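Local coordinates for ABC transporter substrate-binding protein-branched chain amino acid transport (Streptococcus pneumoniae, PDB 4GNR) that binds isoleucine and probably delivers it and other branched-chain amino acids to an ABC transporter for uptake, at residues I10-E15 and I49-K54; T183-A188 and G210-Q215. One frame throughout, in Å; residues are numbered along the deposited sequence. Where two conformers were deposited one is given.

Contact 1: residues I10-E15 and I49-K54; sequences IGFNFE and IEVVDK
Strands 7-14 and 48-55, the two ends of a beta-alpha-beta unit, lie next to each other and parallel in the five-stranded sheet of one lobe, where Ile-10 pairs with Val-51 and Phe-12 with Asp-53. Five backbone hydrogen bonds zip them together: Ile-10 N and Phe-12 N donate to Glu-50 O and Val-52 O, Val-52 N and Lys-54 N donate to Ile-10 O and Phe-12 O, and Phe-14 N closes the ladder on Lys-54 O at 3.0 Å. The Val-51 CA hydrogen also faces Ile-10 O, with CA and O 3.3 Å apart. On the face shared by Ile-10, Phe-12, Val-51 and Asp-53, the Phe-12 ring leans across to the neighbouring strand. Its CG stands anti to its own carbonyl carbon (chi1 -62°), which carries the ring over Val-51, whose CG1 sits 3.7 Å from the ring centroid in a CH-pi contact. Val-51 CG2 reaches the ring tip, 4.0 Å from Phe-12 CZ. This face is the one crossed by helix 21-40, which links the two strands in the crossover, and its Ala-31 and Gln-32 also touch Phe-12. Next to the ring, Asp-53 approaches obliquely, its carboxylate plane turned 65° from the ring and OD1 3.7 Å from Phe-12 CB. Its OD2 accepts a hydrogen bond from Gln-28 of that helix, and a magnesium ion lies about 4 Å from the side chain. Toward the start of the pairing, in one of the two conformers of Ile-10, CG1 lies 3.8 Å from Ile-49 CG2.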
# COMPACT_ATOMS: atom_id res chain seq x y z
N ILE A 10 10.76 -9.16 -16.80
CA ILE A 10 10.39 -8.42 -15.58
C ILE A 10 9.78 -9.38 -14.56
O ILE A 10 8.82 -10.11 -14.88
CB ILE A 10 9.36 -7.29 -15.88
CG1 ILE A 10 9.95 -6.30 -16.89
CG2 ILE A 10 8.94 -6.58 -14.56
CD1 ILE A 10 11.24 -5.67 -16.44
N GLY A 11 10.33 -9.40 -13.33
CA GLY A 11 9.75 -10.26 -12.32
C GLY A 11 8.71 -9.53 -11.48
O GLY A 11 8.83 -8.33 -11.26
N PHE A 12 7.70 -10.28 -11.06
CA PHE A 12 6.77 -9.83 -10.04
C PHE A 12 7.07 -10.67 -8.78
O PHE A 12 7.23 -11.91 -8.88
CB PHE A 12 5.29 -10.02 -10.36
CG PHE A 12 4.74 -9.30 -11.57
CD1 PHE A 12 5.41 -8.27 -12.21
CD2 PHE A 12 3.45 -9.61 -12.00
CE1 PHE A 12 4.83 -7.62 -13.29
CE2 PHE A 12 2.86 -8.95 -13.05
CZ PHE A 12 3.55 -7.96 -13.71
N ASN A 13 7.10 -10.02 -7.62
CA ASN A 13 7.30 -10.70 -6.33
C ASN A 13 6.18 -10.18 -5.42
O ASN A 13 6.34 -9.14 -4.78
CB ASN A 13 8.67 -10.35 -5.77
CG ASN A 13 8.99 -11.04 -4.46
OD1 ASN A 13 8.12 -11.65 -3.85
ND2 ASN A 13 10.24 -10.93 -4.02
N PHE A 14 5.03 -10.86 -5.46
CA PHE A 14 3.85 -10.35 -4.78
C PHE A 14 3.26 -11.34 -3.79
O PHE A 14 3.32 -12.56 -3.95
CB PHE A 14 2.74 -9.95 -5.79
CG PHE A 14 3.05 -8.75 -6.64
CD1 PHE A 14 3.42 -7.53 -6.07
CD2 PHE A 14 2.81 -8.79 -8.02
CE1 PHE A 14 3.62 -6.40 -6.89
CE2 PHE A 14 3.00 -7.67 -8.81
CZ PHE A 14 3.41 -6.47 -8.25
N GLU A 15 2.58 -10.76 -2.80
CA GLU A 15 1.85 -11.47 -1.74
C GLU A 15 0.50 -11.92 -2.37
O GLU A 15 -0.53 -11.27 -2.21
CB GLU A 15 1.59 -10.54 -0.57
CG GLU A 15 2.84 -9.98 0.18
CD GLU A 15 3.54 -8.75 -0.40
OE1 GLU A 15 3.52 -8.53 -1.63
OE2 GLU A 15 4.16 -8.03 0.41
N ILE A 49 7.48 -7.52 -23.23
CA ILE A 49 7.80 -7.74 -21.82
C ILE A 49 7.37 -9.18 -21.48
O ILE A 49 6.24 -9.58 -21.75
CB ILE A 49 7.01 -6.80 -20.89
CG1 ILE A 49 7.44 -5.35 -21.14
CG2 ILE A 49 7.22 -7.18 -19.41
CD1 ILE A 49 6.51 -4.35 -20.47
N GLU A 50 8.30 -9.93 -20.92
CA GLU A 50 8.07 -11.31 -20.47
C GLU A 50 8.03 -11.24 -18.94
O GLU A 50 9.01 -10.87 -18.32
CB GLU A 50 9.21 -12.21 -20.94
CG GLU A 50 9.17 -13.65 -20.52
CD GLU A 50 10.33 -14.45 -21.12
OE1 GLU A 50 11.04 -13.94 -22.00
OE2 GLU A 50 10.52 -15.61 -20.71
N VAL A 51 6.91 -11.61 -18.36
CA VAL A 51 6.74 -11.57 -16.93
C VAL A 51 7.00 -12.92 -16.29
O VAL A 51 6.54 -13.94 -16.78
CB VAL A 51 5.26 -11.16 -16.55
CG1 VAL A 51 5.00 -11.28 -15.04
CG2 VAL A 51 4.97 -9.76 -17.01
N VAL A 52 7.77 -12.90 -15.20
CA VAL A 52 7.98 -14.10 -14.34
C VAL A 52 7.28 -13.68 -13.02
O VAL A 52 7.81 -12.89 -12.24
CB VAL A 52 9.42 -14.48 -14.13
CG1 VAL A 52 9.48 -15.74 -13.29
CG2 VAL A 52 10.10 -14.68 -15.47
N ASP A 53 6.07 -14.21 -12.83
CA ASP A 53 5.18 -13.80 -11.72
C ASP A 53 5.26 -14.79 -10.59
O ASP A 53 4.74 -15.89 -10.72
CB ASP A 53 3.75 -13.68 -12.28
CG ASP A 53 2.72 -13.23 -11.27
OD1 ASP A 53 3.08 -13.02 -10.10
OD2 ASP A 53 1.54 -13.11 -11.69
N LYS A 54 5.87 -14.40 -9.48
CA LYS A 54 6.04 -15.25 -8.33
C LYS A 54 5.25 -14.78 -7.12
O LYS A 54 5.16 -13.58 -6.83
CB LYS A 54 7.53 -15.31 -7.98
CG LYS A 54 8.37 -16.00 -9.04
CD LYS A 54 8.15 -17.50 -9.01
CE LYS A 54 9.03 -18.25 -9.98
NZ LYS A 54 8.84 -19.71 -9.84

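Contact 2: residues T183-A188 and G210-Q215; sequences TDFQAA and GKIVNQ
Lys-211 is the first residue of 210-215 to meet the other segment, and its long side chain runs beside Thr-183, pointing the same way, with CE 4.0 Å from Thr-183 CG2. Nearer the helix, Lys-211 CB packs obliquely against Phe-185, 3.6 Å from CE2, while NZ goes on to Gln-239 OE1 and Asn-207 O. Ile-212 follows with a CH-pi contact: CG1 stands 3.5 Å from the centroid of the Phe-185 ring, 13° off its normal. Tyr-149 of strand 145-151 touches both of these side chains. One turn after Lys-211, Gln-215 stretches out, extended beyond CG (chi2 173°), and lays its amide at the edge of the Phe-185 ring. Gln-215 NE2 donates to Thr-183 O at 2.9 Å. Gln-215 OE1 is gripped by two donors coming from opposite faces of the amide plane, Phe-185 N at 2.9 Å and Gln-186 NE2 at 3.0 Å, and together the three bonds fix which way round the amide sits. A water bridges Gln-186 NE2 and Gln-215 O. Gln-186 N is meanwhile held by Asp-184 OD1 in an Asx turn, with Phe-185 at the N-cap of helix 186-193. The result is a glutamine amide clasping the backbone of a strand-to-helix connection, joining successive helices 186-193 and 206-218 of the second alpha/beta lobe of a periplasmic-binding-protein fold.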
# COMPACT_ATOMS: atom_id res chain seq x y z
N THR A 183 -7.82 -13.33 15.91
CA THR A 183 -9.19 -13.27 15.39
C THR A 183 -10.21 -12.87 16.49
O THR A 183 -11.36 -12.61 16.20
CB THR A 183 -9.61 -14.57 14.71
OG1 THR A 183 -9.71 -15.56 15.72
CG2 THR A 183 -8.63 -14.99 13.60
N ASP A 184 -9.75 -12.78 17.74
CA ASP A 184 -10.58 -12.44 18.93
C ASP A 184 -10.04 -11.15 19.54
O ASP A 184 -8.89 -11.11 19.97
CB ASP A 184 -10.51 -13.60 19.95
CG ASP A 184 -11.27 -13.35 21.27
OD1 ASP A 184 -11.64 -12.23 21.61
OD2 ASP A 184 -11.45 -14.33 22.03
N PHE A 185 -10.88 -10.11 19.57
CA PHE A 185 -10.51 -8.77 20.10
C PHE A 185 -11.44 -8.35 21.25
O PHE A 185 -11.49 -7.19 21.63
CB PHE A 185 -10.54 -7.76 18.94
CG PHE A 185 -9.69 -8.20 17.76
CD1 PHE A 185 -8.34 -7.91 17.71
CD2 PHE A 185 -10.24 -8.95 16.72
CE1 PHE A 185 -7.56 -8.39 16.64
CE2 PHE A 185 -9.46 -9.41 15.67
CZ PHE A 185 -8.14 -9.13 15.64
N GLN A 186 -12.15 -9.31 21.80
CA GLN A 186 -13.18 -9.03 22.79
C GLN A 186 -12.74 -8.34 24.06
O GLN A 186 -13.35 -7.37 24.50
CB GLN A 186 -13.93 -10.34 23.13
CG GLN A 186 -14.68 -10.93 21.97
CD GLN A 186 -15.86 -10.08 21.57
OE1 GLN A 186 -16.82 -9.96 22.33
NE2 GLN A 186 -15.84 -9.56 20.36
N ALA A 187 -11.67 -8.82 24.66
CA ALA A 187 -11.21 -8.24 25.93
C ALA A 187 -10.85 -6.78 25.80
O ALA A 187 -11.24 -5.95 26.63
CB ALA A 187 -10.04 -9.05 26.50
N ALA A 188 -10.05 -6.47 24.79
CA ALA A 188 -9.64 -5.08 24.60
C ALA A 188 -10.82 -4.18 24.29
O ALA A 188 -10.92 -3.08 24.81
CB ALA A 188 -8.58 -4.98 23.50
N GLY A 210 -10.33 -5.41 9.86
CA GLY A 210 -11.72 -5.68 9.51
C GLY A 210 -12.46 -6.42 10.62
O GLY A 210 -13.62 -6.13 10.92
N LYS A 211 -11.79 -7.40 11.22
CA LYS A 211 -12.38 -8.15 12.36
C LYS A 211 -12.59 -7.22 13.57
O LYS A 211 -13.58 -7.35 14.29
CB LYS A 211 -11.51 -9.34 12.72
CG LYS A 211 -11.48 -10.42 11.64
CD LYS A 211 -10.60 -11.59 12.04
CE LYS A 211 -10.45 -12.66 10.95
NZ LYS A 211 -9.66 -12.15 9.78
N ILE A 212 -11.66 -6.30 13.81
CA ILE A 212 -11.79 -5.32 14.90
C ILE A 212 -13.05 -4.45 14.67
O ILE A 212 -13.83 -4.24 15.59
CB ILE A 212 -10.53 -4.47 15.03
CG1 ILE A 212 -9.39 -5.33 15.61
CG2 ILE A 212 -10.80 -3.22 15.88
CD1 ILE A 212 -8.02 -4.71 15.45
N VAL A 213 -13.22 -3.96 13.45
CA VAL A 213 -14.41 -3.15 13.13
C VAL A 213 -15.68 -3.98 13.36
O VAL A 213 -16.64 -3.53 13.97
CB VAL A 213 -14.34 -2.66 11.67
CG1 VAL A 213 -15.69 -2.07 11.26
CG2 VAL A 213 -13.22 -1.63 11.55
N ASN A 214 -15.63 -5.22 12.89
CA ASN A 214 -16.73 -6.14 13.02
C ASN A 214 -17.18 -6.34 14.47
O ASN A 214 -18.37 -6.31 14.80
CB ASN A 214 -16.30 -7.50 12.49
CG ASN A 214 -17.40 -8.49 12.57
OD1 ASN A 214 -17.45 -9.25 13.52
ND2 ASN A 214 -18.38 -8.37 11.69
N GLN A 215 -16.20 -6.62 15.30
CA GLN A 215 -16.44 -6.85 16.73
C GLN A 215 -16.78 -5.58 17.51
O GLN A 215 -17.61 -5.61 18.43
CB GLN A 215 -15.27 -7.61 17.33
CG GLN A 215 -15.19 -9.04 16.78
CD GLN A 215 -13.97 -9.83 17.20
OE1 GLN A 215 -13.55 -9.78 18.36
NE2 GLN A 215 -13.42 -10.61 16.26
O HOH W 1 -18.18 -8.15 19.44

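Overall arrangement
The two contacts lie in different lobes, their centres 35 Å apart and their nearest atoms about 15 Å, without touching. Contact 1 comes first along the chain and is complete before contact 2 begins. It pairs strands 48-55 and 7-14, at one edge of the five-stranded parallel sheet, whereas contact 2 joins helices 186-193 and 206-218, which accompany the seven-stranded mixed sheet. Both sheets begin with the strand order 2-1-3, consistent with the two related alpha/beta lobes of this family. Isoleucine sits between the lobes, and its pocket draws residues from both, including Thr-84 and Asp-229. The side chain of Phe-14 in contact 1 is about 9 Å from the bound isoleucine; none of the residues of contact 2 line the pocket.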